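Long-range contacts in putative branched-chain amino acid ABC transporter (Chromobacterium violaceum, PDB 4PYR), which binds glutathione and, as a putative LppC-type lipoprotein with a periplasmic-binding-protein fold, may regulate an enzyme: residues 108-113 with 139-144; 174-179 with 198-203; 218-223 with 292-297; 125-130 with 152-157. All blocks are in the same frame, centred on the assembly; numbering follows the deposited sequence.

Interaction 1: residues 108-113 with 139-144; sequences GEARQL and GKAFAD
Ala110 and Ala141 meet methyl to methyl, CB to CB at 3.8 Å, and this small pair lets two helices come close. The axes of segments 108-113 and 139-144 approach to 7.6 Å and are inclined at -37°, running in broadly the same direction. Ala110 CB also rests 3.6 Å from Phe142 N, so its methyl packs directly on backbone. Phe142 supplies the larger surface. Its chi1 of -177° sets CG anti to the backbone N, beside the carbonyl carbon. The ring atom Phe142 CD2 comes within 3.6 Å of Ala110 O. Further out, Phe142 CE2 lies 3.8 Å from Leu113 C, the backbone carbonyl carbon. The Leu113 and Phe142 side chains cross obliquely, Leu113 CD2 touching Phe142 CE2 at 4.1 Å. No direct hydrogen bond joins the two segments. A water does so instead: it donates to Ala141 O at 2.9 Å and accepts a weak bond from Arg111 NH1, lying at the edge of the guanidinium and in its plane. The arginine chain, bent at chi3, starts out directed away from the partner helix, yet its CG still brushes Ala141 O. The result is an apolar seam with one water bridging the Arg111 side. Arg137, which binds glutathione, belongs to the same helix as Ala141. Phe142 also touches Ala114 and Met117 of helix 106-119 as well as Ala178 and Leu127, so the helix pair lies against strands 125-129 and 176-180 of the sheet.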
loop_
_atom_site.group_PDB
_atom_site.type_symbol
_atom_site.label_atom_id
_atom_site.label_comp_id
_atom_site.label_asym_id
_atom_site.label_seq_id
_atom_site.Cartn_x
_atom_site.Cartn_y
_atom_site.Cartn_z
ATOM N N GLY A 108 5.655 -0.682 -5.002
ATOM C CA GLY A 108 6.144 0.462 -4.265
ATOM C C GLY A 108 6.962 0.082 -3.047
ATOM O O GLY A 108 7.976 0.675 -2.763
ATOM N N GLU A 109 6.561 -0.969 -2.369
ATOM C CA GLU A 109 7.306 -1.372 -1.201
ATOM C C GLU A 109 8.629 -2.043 -1.608
ATOM O O GLU A 109 9.680 -1.808 -0.998
ATOM C CB GLU A 109 6.452 -2.305 -0.349
ATOM C CG GLU A 109 5.201 -1.639 0.192
ATOM C CD GLU A 109 4.479 -2.452 1.240
ATOM O OE1 GLU A 109 5.063 -3.469 1.656
ATOM O OE2 GLU A 109 3.384 -2.017 1.662
ATOM N N ALA A 110 8.603 -2.806 -2.708
ATOM C CA ALA A 110 9.832 -3.449 -3.181
ATOM C C ALA A 110 10.855 -2.412 -3.568
ATOM O O ALA A 110 12.029 -2.569 -3.262
ATOM C CB ALA A 110 9.539 -4.365 -4.352
ATOM N N ARG A 111 10.400 -1.351 -4.265
ATOM C CA ARG A 111 11.327 -0.324 -4.687
ATOM C C ARG A 111 11.961 0.351 -3.469
ATOM O O ARG A 111 13.173 0.576 -3.404
ATOM C CB ARG A 111 10.582 0.697 -5.530
ATOM C CG ARG A 111 10.279 0.215 -6.923
ATOM C CD ARG A 111 9.869 1.421 -7.767
ATOM N NE ARG A 111 8.444 1.663 -7.597
ATOM C CZ ARG A 111 7.498 0.955 -8.217
ATOM N NH1 ARG A 111 7.814 -0.018 -9.079
ATOM N NH2 ARG A 111 6.228 1.234 -7.989
ATOM N N GLN A 112 11.137 0.722 -2.502
ATOM C CA GLN A 112 11.660 1.272 -1.300
ATOM C C GLN A 112 12.621 0.394 -0.554
ATOM O O GLN A 112 13.636 0.886 -0.070
ATOM C CB GLN A 112 10.533 1.643 -0.408
ATOM C CG GLN A 112 9.862 2.904 -0.925
ATOM C CD GLN A 112 8.773 3.257 0.024
ATOM O OE1 GLN A 112 9.053 3.555 1.206
ATOM N NE2 GLN A 112 7.514 3.132 -0.433
ATOM N N LEU A 113 12.324 -0.902 -0.496
ATOM C CA LEU A 113 13.224 -1.787 0.194
ATOM C C LEU A 113 14.630 -1.777 -0.434
ATOM O O LEU A 113 15.628 -1.780 0.271
ATOM C CB LEU A 113 12.670 -3.203 0.203
ATOM C CG LEU A 113 13.388 -4.131 1.167
ATOM C CD1 LEU A 113 13.104 -3.721 2.600
ATOM C CD2 LEU A 113 12.936 -5.549 0.853
ATOM N N GLY A 139 9.888 -9.252 -6.463
ATOM C CA GLY A 139 11.252 -9.479 -6.798
ATOM C C GLY A 139 11.670 -8.683 -8.030
ATOM O O GLY A 139 12.737 -8.113 -8.005
ATOM N N LYS A 140 10.820 -8.677 -9.061
ATOM C CA LYS A 140 11.116 -7.865 -10.279
ATOM C C LYS A 140 11.274 -6.388 -9.923
ATOM O O LYS A 140 12.247 -5.729 -10.356
ATOM C CB LYS A 140 10.004 -8.093 -11.326
ATOM C CG LYS A 140 10.019 -7.149 -12.530
ATOM C CD LYS A 140 11.257 -7.339 -13.370
ATOM C CE LYS A 140 11.023 -6.707 -14.738
ATOM N NZ LYS A 140 12.224 -6.280 -15.528
ATOM N N ALA A 141 10.325 -5.865 -9.138
ATOM C CA ALA A 141 10.367 -4.471 -8.769
ATOM C C ALA A 141 11.602 -4.137 -7.947
ATOM O O ALA A 141 12.216 -3.103 -8.136
ATOM C CB ALA A 141 9.085 -4.085 -8.064
ATOM N N PHE A 142 11.961 -5.033 -6.987
ATOM C CA PHE A 142 13.187 -4.832 -6.240
ATOM C C PHE A 142 14.423 -4.792 -7.171
ATOM O O PHE A 142 15.289 -3.918 -7.079
ATOM C CB PHE A 142 13.323 -5.923 -5.153
ATOM C CG PHE A 142 14.533 -5.751 -4.297
ATOM C CD1 PHE A 142 15.801 -6.067 -4.766
ATOM C CD2 PHE A 142 14.415 -5.248 -3.017
ATOM C CE1 PHE A 142 16.918 -5.846 -3.991
ATOM C CE2 PHE A 142 15.532 -5.036 -2.243
ATOM C CZ PHE A 142 16.783 -5.364 -2.695
ATOM N N ALA A 143 14.520 -5.798 -8.011
ATOM C CA ALA A 143 15.663 -5.983 -8.859
ATOM C C ALA A 143 15.805 -4.797 -9.820
ATOM O O ALA A 143 16.907 -4.310 -10.030
ATOM C CB ALA A 143 15.502 -7.262 -9.624
ATOM N N ASP A 144 14.692 -4.332 -10.342
ATOM C CA ASP A 144 14.761 -3.174 -11.273
ATOM C C ASP A 144 15.286 -1.932 -10.558
ATOM O O ASP A 144 16.088 -1.136 -11.139
ATOM C CB ASP A 144 13.396 -2.893 -11.878
ATOM C CG ASP A 144 13.025 -3.873 -12.997
ATOM O OD1 ASP A 144 13.882 -4.672 -13.441
ATOM O OD2 ASP A 144 11.859 -3.887 -13.427
HETATM O O HOH W 1 10.863 -1.182 -9.754
#

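Interaction 2: residues 174-179 with 198-203; sequences ADAVAL and PVYGTS
Tyr200 lies across from Ala176, Val177 and Ala178 in the parallel pairing that completes a beta-alpha-beta unit, in which helix 183-192 links strand 176-180 to strand 199-201. Three backbone bonds set the register, each 2.8 Å long: Val177 N to Pro198 O, Tyr200 N to Val177 O, and Leu179 N to Tyr200 O. The tyrosine side chain can be followed outward from this frame. Its CB stands 3.8 Å from Val177 O, the same oxygen that accepts its backbone N-H. CG is anti to the carbonyl carbon (chi1 -67°), and CD1 stays by that oxygen, which lies at the ring edge and in the ring plane. One atom further, CE1 reaches Ala176 CB at 4.0 Å. The tip leaves the two strands altogether: OH is hydrogen-bonded to Asp120 OD2 and Arg122 NE, and Met117 of helix 106-119 packs on Ala176, Ala178 and Tyr200 on this face.

The other face carries Val177, Val199 and Leu179. There Leu179 CD1 packs on Val199 CG1 at 3.6 Å, and Leu179 continues onto Ala186 and Leu189 of the linking helix. Thus each side of the sheet meets a different helix. Beyond the last of the three direct bonds, a water takes over the bridging, donating to Leu179 O at 2.7 Å and accepting from Thr202 N at 2.9 Å.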
loop_
_atom_site.group_PDB
_atom_site.type_symbol
_atom_site.label_atom_id
_atom_site.label_comp_id
_atom_site.label_asym_id
_atom_site.label_seq_id
_atom_site.Cartn_x
_atom_site.Cartn_y
_atom_site.Cartn_z
ATOM N N ALA A 174 26.898 -13.171 0.656
ATOM C CA ALA A 174 26.153 -11.906 0.629
ATOM C C ALA A 174 26.306 -11.125 1.930
ATOM O O ALA A 174 26.551 -11.705 2.996
ATOM C CB ALA A 174 24.694 -12.188 0.373
ATOM N N ASP A 175 26.147 -9.808 1.856
ATOM C CA ASP A 175 26.174 -8.986 3.076
ATOM C C ASP A 175 24.767 -8.627 3.588
ATOM O O ASP A 175 24.628 -7.937 4.618
ATOM C CB ASP A 175 27.093 -7.759 2.941
ATOM C CG ASP A 175 26.565 -6.720 1.990
ATOM O OD1 ASP A 175 25.646 -7.018 1.215
ATOM O OD2 ASP A 175 27.082 -5.570 2.035
ATOM N N ALA A 176 23.739 -9.120 2.890
ATOM C CA ALA A 176 22.362 -9.064 3.362
ATOM C C ALA A 176 21.499 -9.933 2.472
ATOM O O ALA A 176 21.883 -10.254 1.339
ATOM C CB ALA A 176 21.849 -7.630 3.338
ATOM N N VAL A 177 20.314 -10.265 2.966
ATOM C CA VAL A 177 19.329 -11.001 2.193
ATOM C C VAL A 177 18.046 -10.190 2.084
ATOM O O VAL A 177 17.547 -9.704 3.084
ATOM C CB VAL A 177 19.051 -12.377 2.804
ATOM C CG1 VAL A 177 17.972 -13.116 2.029
ATOM C CG2 VAL A 177 20.339 -13.130 2.822
ATOM N N ALA A 178 17.513 -10.069 0.879
ATOM C CA ALA A 178 16.224 -9.444 0.644
ATOM C C ALA A 178 15.225 -10.510 0.299
ATOM O O ALA A 178 15.495 -11.298 -0.587
ATOM C CB ALA A 178 16.341 -8.465 -0.518
ATOM N N LEU A 179 14.114 -10.585 1.022
ATOM C CA LEU A 179 13.108 -11.573 0.795
ATOM C C LEU A 179 11.933 -11.039 0.010
ATOM O O LEU A 179 11.297 -10.071 0.420
ATOM C CB LEU A 179 12.570 -12.122 2.127
ATOM C CG LEU A 179 13.629 -12.729 3.055
ATOM C CD1 LEU A 179 13.022 -13.343 4.323
ATOM C CD2 LEU A 179 14.417 -13.821 2.328
ATOM N N PRO A 198 22.077 -9.864 7.966
ATOM C CA PRO A 198 20.901 -9.003 7.896
ATOM C C PRO A 198 19.883 -9.492 6.871
ATOM O O PRO A 198 20.254 -9.798 5.730
ATOM C CB PRO A 198 21.488 -7.671 7.452
ATOM C CG PRO A 198 22.909 -7.695 7.840
ATOM C CD PRO A 198 23.332 -9.124 7.763
ATOM N N VAL A 199 18.617 -9.566 7.268
ATOM C CA VAL A 199 17.543 -10.041 6.433
ATOM C C VAL A 199 16.467 -8.951 6.412
ATOM O O VAL A 199 16.117 -8.390 7.449
ATOM C CB VAL A 199 16.962 -11.383 6.934
ATOM C CG1 VAL A 199 15.793 -11.831 6.062
ATOM C CG2 VAL A 199 18.077 -12.436 6.963
ATOM N N TYR A 200 15.988 -8.642 5.210
ATOM C CA TYR A 200 15.014 -7.613 4.974
ATOM C C TYR A 200 13.816 -8.128 4.214
ATOM O O TYR A 200 13.935 -9.035 3.382
ATOM C CB TYR A 200 15.650 -6.560 4.073
ATOM C CG TYR A 200 16.765 -5.770 4.679
ATOM C CD1 TYR A 200 18.060 -6.291 4.788
ATOM C CD2 TYR A 200 16.541 -4.469 5.128
ATOM C CE1 TYR A 200 19.085 -5.553 5.325
ATOM C CE2 TYR A 200 17.564 -3.690 5.626
ATOM C CZ TYR A 200 18.835 -4.209 5.751
ATOM O OH TYR A 200 19.881 -3.433 6.261
ATOM N N GLY A 201 12.663 -7.552 4.459
ATOM C CA GLY A 201 11.465 -7.836 3.682
ATOM C C GLY A 201 10.558 -6.598 3.604
ATOM O O GLY A 201 10.810 -5.575 4.223
ATOM N N THR A 202 9.476 -6.754 2.861
ATOM C CA THR A 202 8.410 -5.799 2.799
ATOM C C THR A 202 7.321 -6.175 3.800
ATOM O O THR A 202 7.482 -7.115 4.583
ATOM C CB THR A 202 7.801 -5.695 1.386
ATOM O OG1 THR A 202 7.167 -6.941 1.043
ATOM C CG2 THR A 202 8.853 -5.437 0.401
ATOM N N SER A 203 6.182 -5.485 3.746
ATOM C CA SER A 203 5.104 -5.731 4.667
ATOM C C SER A 203 4.475 -7.100 4.422
ATOM O O SER A 203 3.659 -7.498 5.199
ATOM C CB SER A 203 4.036 -4.630 4.568
ATOM O OG SER A 203 3.315 -4.671 3.354
HETATM O O HOH W 2 8.896 -9.010 1.199
#

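Interaction 3: residues 218-223 with 292-297; sequences RFIDMP and RQLPAG
The mixed sheet changes direction here: strand 218-220, the last of its parallel run, pairs antiparallel with strand 290-298 through Phe219 and Gly297. These two form a hydrogen-bonded pair, Phe219 N to Gly297 O at 2.9 Å and Gly297 N to Phe219 O at 2.7 Å. The first donor stands 37° out of the carbonyl plane of Gly297. That oxygen also accepts from a water at 3.0 Å, and the water in turn accepts from Arg218 NH1, meeting the guanidinium edge in plane. Phe219 CG sits between the backbone N and the carbonyl carbon (chi1 72°), the crowded position. Phe219 CD1 lies 3.7 Å from Gly297 O, and CE1 is close to Gly297 C. On the opposite face Ile220 CB meets Leu294 CB at 4.1 Å, while Ile220 CG2 approaches Pro295 O and Ala296.

Proteins of the type I periplasmic-binding clan pass the chain between two lobes several times. The region just beyond the end of strand 218-220, where Met222 packs on Leu104 of the glutathione site, is consistent with one such passage. Pro223 and Pro295 cross there at about a right angle, CD to CD at 3.7 Å, while Asp221 O is in contact with Pro295 CD and Leu294. Asp221 OD1 accepts from selenomethionine Met222 N at 2.8 Å and from a second water, which accepts from Arg292 NH1 at 3.1 Å. Both charges have further partners: Asp221 OD2 pairs with Arg249, and Arg292 NH2 forms a salt bridge with Glu109 OE2.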
loop_
_atom_site.group_PDB
_atom_site.type_symbol
_atom_site.label_atom_id
_atom_site.label_comp_id
_atom_site.label_asym_id
_atom_site.label_seq_id
_atom_site.Cartn_x
_atom_site.Cartn_y
_atom_site.Cartn_z
ATOM N N ARG A 218 14.421 -7.040 9.233
ATOM C CA ARG A 218 14.159 -5.615 9.059
ATOM C C ARG A 218 13.113 -5.504 7.940
ATOM O O ARG A 218 13.186 -6.172 6.918
ATOM C CB ARG A 218 15.432 -4.868 8.665
ATOM C CG ARG A 218 16.548 -4.933 9.701
ATOM C CD ARG A 218 17.694 -3.964 9.407
ATOM N NE ARG A 218 18.596 -3.785 10.540
ATOM C CZ ARG A 218 18.366 -2.969 11.564
ATOM N NH1 ARG A 218 17.256 -2.243 11.622
ATOM N NH2 ARG A 218 19.235 -2.898 12.563
ATOM N N PHE A 219 12.077 -4.719 8.160
ATOM C CA PHE A 219 11.041 -4.610 7.140
ATOM C C PHE A 219 10.476 -3.190 7.122
ATOM O O PHE A 219 10.794 -2.374 7.967
ATOM C CB PHE A 219 9.959 -5.662 7.409
ATOM C CG PHE A 219 9.088 -5.366 8.597
ATOM C CD1 PHE A 219 9.564 -5.519 9.880
ATOM C CD2 PHE A 219 7.774 -4.936 8.426
ATOM C CE1 PHE A 219 8.774 -5.220 10.971
ATOM C CE2 PHE A 219 6.957 -4.693 9.521
ATOM C CZ PHE A 219 7.462 -4.801 10.790
ATOM N N ILE A 220 9.716 -2.905 6.069
ATOM C CA ILE A 220 9.021 -1.629 5.952
ATOM C C ILE A 220 7.538 -1.877 5.981
ATOM O O ILE A 220 7.040 -2.888 5.477
ATOM C CB ILE A 220 9.453 -0.835 4.678
ATOM C CG1 ILE A 220 9.269 -1.659 3.414
ATOM C CG2 ILE A 220 10.927 -0.421 4.794
ATOM C CD1 ILE A 220 9.537 -0.862 2.151
ATOM N N ASP A 221 6.822 -0.963 6.622
ATOM C CA ASP A 221 5.384 -1.043 6.707
ATOM C C ASP A 221 4.846 0.328 7.125
ATOM O O ASP A 221 5.610 1.254 7.341
ATOM C CB ASP A 221 4.955 -2.134 7.732
ATOM C CG ASP A 221 3.600 -2.766 7.427
ATOM O OD1 ASP A 221 2.805 -2.241 6.652
ATOM O OD2 ASP A 221 3.323 -3.867 7.992
HETATM N N MSE A 222 3.547 0.423 7.253
HETATM C CA MSE A 222 2.875 1.631 7.634
HETATM C C MSE A 222 3.258 2.199 8.974
HETATM O O MSE A 222 3.408 1.467 9.940
HETATM C CB MSE A 222 1.393 1.360 7.756
HETATM C CG MSE A 222 0.796 0.890 6.452
HETATM SE SE MSE A 222 -1.141 0.890 6.733
HETATM C CE MSE A 222 -1.497 0.568 4.807
ATOM N N PRO A 223 3.364 3.534 9.079
ATOM C CA PRO A 223 3.418 4.203 10.402
ATOM C C PRO A 223 2.329 3.718 11.347
ATOM O O PRO A 223 2.568 3.601 12.577
ATOM C CB PRO A 223 3.208 5.686 10.049
ATOM C CG PRO A 223 3.781 5.773 8.695
ATOM C CD PRO A 223 3.386 4.507 7.971
ATOM N N ARG A 292 3.748 6.124 -1.532
ATOM C CA ARG A 292 3.801 5.960 -0.096
ATOM C C ARG A 292 5.205 5.615 0.339
ATOM O O ARG A 292 5.715 4.534 0.021
ATOM C CB ARG A 292 2.947 4.785 0.388
ATOM C CG ARG A 292 1.448 4.880 0.314
ATOM C CD ARG A 292 0.839 3.761 1.135
ATOM N NE ARG A 292 1.259 2.467 0.652
ATOM C CZ ARG A 292 1.610 1.407 1.404
ATOM N NH1 ARG A 292 1.663 1.464 2.724
ATOM N NH2 ARG A 292 1.946 0.299 0.793
ATOM N N GLN A 293 5.799 6.506 1.117
ATOM C CA GLN A 293 7.156 6.341 1.623
ATOM C C GLN A 293 7.021 5.797 3.034
ATOM O O GLN A 293 6.325 6.379 3.863
ATOM C CB GLN A 293 7.851 7.675 1.624
ATOM C CG GLN A 293 9.318 7.661 1.315
ATOM C CD GLN A 293 9.868 9.061 1.232
ATOM O OE1 GLN A 293 10.408 9.499 0.182
ATOM N NE2 GLN A 293 9.649 9.825 2.296
ATOM N N LEU A 294 7.678 4.671 3.306
ATOM C CA LEU A 294 7.412 3.919 4.525
ATOM C C LEU A 294 8.623 3.912 5.459
ATOM O O LEU A 294 9.763 3.797 5.002
ATOM C CB LEU A 294 7.096 2.458 4.220
ATOM C CG LEU A 294 5.879 2.192 3.339
ATOM C CD1 LEU A 294 5.753 0.686 3.166
ATOM C CD2 LEU A 294 4.615 2.768 3.924
ATOM N N PRO A 295 8.357 3.929 6.771
ATOM C CA PRO A 295 9.380 3.744 7.785
ATOM C C PRO A 295 9.809 2.244 7.883
ATOM O O PRO A 295 9.092 1.319 7.440
ATOM C CB PRO A 295 8.668 4.179 9.061
ATOM C CG PRO A 295 7.246 3.804 8.814
ATOM C CD PRO A 295 7.017 4.041 7.354
ATOM N N ALA A 296 10.990 2.043 8.442
ATOM C CA ALA A 296 11.510 0.715 8.690
ATOM C C ALA A 296 11.242 0.316 10.108
ATOM O O ALA A 296 11.129 1.127 10.995
ATOM C CB ALA A 296 12.993 0.660 8.421
ATOM N N GLY A 297 11.167 -0.988 10.289
ATOM C CA GLY A 297 10.924 -1.626 11.555
ATOM C C GLY A 297 11.717 -2.894 11.636
ATOM O O GLY A 297 12.364 -3.298 10.671
HETATM O O HOH W 3 14.888 -1.865 10.070
HETATM O O HOH W 4 2.347 -1.200 4.091
#

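Interaction 4: residues 125-130 with 152-157; sequences PLLVVG and KPVRQM
Leu127 O is held by two neighbours on the adjoining strand: the backbone N of Met157, a selenomethionine, donates to it at 2.8 Å in a nearly straight bond, and Gln156 CA adds a CA-H...O contact at 3.3 Å. Leu127 N reaches Arg155 O, and Val129 N reaches Met157 O at 3.0 Å. These bonds between parallel strands close the beta-alpha-beta unit of strand 125-129, helix 133-150 and strand 155-158. Before them a water spans the gap, donating to Pro125 O at 2.6 Å and accepting from Arg155 N at 3.0 Å.

On the face toward helix 133-150, Leu127 and Gln156 lie side by side, pointing the same way, with Leu127 CD2 4.0 Å from each of Gln156 CG, CD and OE1. Gln156 is extended beyond CG, and its NE2 lies 3.8 Å from Val129 CG2. Val154 crosses Pro125 at about a right angle, CG2 to Pro125 CG at 3.8 Å, with Trp146 of the helix packing on both. Leu126 turns to the other face, toward Met157 and helix 165-172.

Strand 155-158 is outermost in this sheet within the chain. Backbone bonds set its register; side-chain contacts on the Leu127 face are largely carbon to carbon, with the exposed Gln156 amide alongside at the margin.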
loop_
_atom_site.group_PDB
_atom_site.type_symbol
_atom_site.label_atom_id
_atom_site.label_comp_id
_atom_site.label_asym_id
_atom_site.label_seq_id
_atom_site.Cartn_x
_atom_site.Cartn_y
_atom_site.Cartn_z
ATOM N N PRO A 125 23.785 -7.703 -1.698
ATOM C CA PRO A 125 22.688 -8.481 -1.158
ATOM C C PRO A 125 22.290 -9.610 -2.097
ATOM O O PRO A 125 22.533 -9.564 -3.303
ATOM C CB PRO A 125 21.550 -7.480 -1.086
ATOM C CG PRO A 125 21.857 -6.535 -2.215
ATOM C CD PRO A 125 23.330 -6.390 -2.181
ATOM N N LEU A 126 21.680 -10.634 -1.514
ATOM C CA LEU A 126 21.033 -11.676 -2.269
ATOM C C LEU A 126 19.542 -11.514 -2.195
ATOM O O LEU A 126 18.967 -11.483 -1.106
ATOM C CB LEU A 126 21.404 -13.036 -1.688
ATOM C CG LEU A 126 20.721 -14.242 -2.353
ATOM C CD1 LEU A 126 21.189 -14.415 -3.794
ATOM C CD2 LEU A 126 20.893 -15.534 -1.564
ATOM N N LEU A 127 18.891 -11.361 -3.343
ATOM C CA LEU A 127 17.436 -11.298 -3.441
ATOM C C LEU A 127 16.886 -12.698 -3.614
ATOM O O LEU A 127 17.271 -13.411 -4.577
ATOM C CB LEU A 127 17.009 -10.401 -4.630
ATOM C CG LEU A 127 15.537 -10.356 -5.010
ATOM C CD1 LEU A 127 14.694 -9.714 -3.926
ATOM C CD2 LEU A 127 15.383 -9.563 -6.301
ATOM N N VAL A 128 16.049 -13.135 -2.671
ATOM C CA VAL A 128 15.483 -14.466 -2.754
ATOM C C VAL A 128 14.035 -14.328 -3.091
ATOM O O VAL A 128 13.333 -13.569 -2.429
ATOM C CB VAL A 128 15.660 -15.174 -1.388
ATOM C CG1 VAL A 128 14.934 -16.515 -1.402
ATOM C CG2 VAL A 128 17.139 -15.286 -1.084
ATOM N N VAL A 129 13.596 -15.019 -4.140
ATOM C CA VAL A 129 12.247 -14.839 -4.677
ATOM C C VAL A 129 11.435 -16.141 -4.751
ATOM O O VAL A 129 11.882 -17.133 -5.345
ATOM C CB VAL A 129 12.328 -14.237 -6.094
ATOM C CG1 VAL A 129 10.934 -13.899 -6.562
ATOM C CG2 VAL A 129 13.251 -13.032 -6.120
ATOM N N GLY A 130 10.243 -16.107 -4.141
ATOM C CA GLY A 130 9.303 -17.230 -4.138
ATOM C C GLY A 130 8.651 -17.402 -5.515
ATOM O O GLY A 130 8.911 -16.631 -6.470
ATOM N N LYS A 152 24.299 -1.994 -11.621
ATOM C CA LYS A 152 24.662 -3.413 -11.819
ATOM C C LYS A 152 23.463 -4.195 -11.254
ATOM O O LYS A 152 22.780 -3.723 -10.350
ATOM C CB LYS A 152 25.945 -3.794 -11.048
ATOM C CG LYS A 152 27.246 -3.124 -11.511
ATOM C CD LYS A 152 27.933 -3.801 -12.700
ATOM C CE LYS A 152 29.244 -3.128 -13.113
ATOM N NZ LYS A 152 30.272 -4.079 -13.647
ATOM N N PRO A 153 23.185 -5.390 -11.801
ATOM C CA PRO A 153 22.071 -6.212 -11.279
ATOM C C PRO A 153 22.327 -6.712 -9.857
ATOM O O PRO A 153 23.492 -6.882 -9.420
ATOM C CB PRO A 153 22.006 -7.371 -12.284
ATOM C CG PRO A 153 23.313 -7.391 -12.930
ATOM C CD PRO A 153 23.870 -6.015 -12.940
ATOM N N VAL A 154 21.252 -6.911 -9.128
ATOM C CA VAL A 154 21.344 -7.632 -7.843
ATOM C C VAL A 154 21.430 -9.126 -8.114
ATOM O O VAL A 154 20.816 -9.601 -9.046
ATOM C CB VAL A 154 20.139 -7.285 -6.947
ATOM C CG1 VAL A 154 18.849 -7.943 -7.426
ATOM C CG2 VAL A 154 20.402 -7.676 -5.505
ATOM N N ARG A 155 22.205 -9.833 -7.298
ATOM C CA ARG A 155 22.185 -11.303 -7.298
ATOM C C ARG A 155 20.819 -11.789 -6.852
ATOM O O ARG A 155 20.334 -11.410 -5.793
ATOM C CB ARG A 155 23.249 -11.839 -6.351
ATOM C CG ARG A 155 23.402 -13.352 -6.396
ATOM C CD ARG A 155 24.867 -13.743 -6.274
ATOM N NE ARG A 155 25.601 -13.237 -7.417
ATOM C CZ ARG A 155 26.006 -13.991 -8.427
ATOM N NH1 ARG A 155 25.769 -15.278 -8.435
ATOM N NH2 ARG A 155 26.651 -13.454 -9.419
ATOM N N GLN A 156 20.201 -12.634 -7.668
ATOM C CA GLN A 156 18.836 -13.061 -7.470
ATOM C C GLN A 156 18.718 -14.581 -7.592
ATOM O O GLN A 156 19.212 -15.157 -8.553
ATOM C CB GLN A 156 17.969 -12.390 -8.509
ATOM C CG GLN A 156 16.536 -12.775 -8.426
ATOM C CD GLN A 156 15.669 -12.105 -9.437
ATOM O OE1 GLN A 156 15.971 -11.005 -9.944
ATOM N NE2 GLN A 156 14.554 -12.738 -9.711
HETATM N N MSE A 157 18.047 -15.199 -6.625
HETATM C CA MSE A 157 17.888 -16.640 -6.610
HETATM C C MSE A 157 16.441 -16.982 -6.416
HETATM O O MSE A 157 15.871 -16.594 -5.373
HETATM C CB MSE A 157 18.706 -17.228 -5.466
HETATM C CG MSE A 157 20.185 -16.896 -5.624
HETATM SE SE MSE A 157 21.261 -18.173 -4.580
HETATM C CE MSE A 157 20.514 -19.837 -5.328
HETATM O O HOH W 5 23.997 -8.575 -5.246
#

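After the chain has formed the strands of its first, five-stranded sheet, helix 106-119 is followed by strand 125-129, helix 133-150 and strand 155-158. Interactions 1 and 4 cross: segment 139-144 meets 108-113 before 152-157 has come back to 125-130, so the two loops overlap, and Phe142 packs on Leu127 between them. Interaction 2 opens only after both have closed, and shuts a short loop through helix 183-192. Interaction 3 follows in series and spans the longest gap, 68 residues. Interactions 2, 3 and 4 share one sheet, with strand 125-129 beside 176-180 and strand 199-201 beside 218-220. Helix 106-119 also joins interactions 2 and 3: Glu109 meets Ser203, and Gln112 OE1 meets Leu294 N.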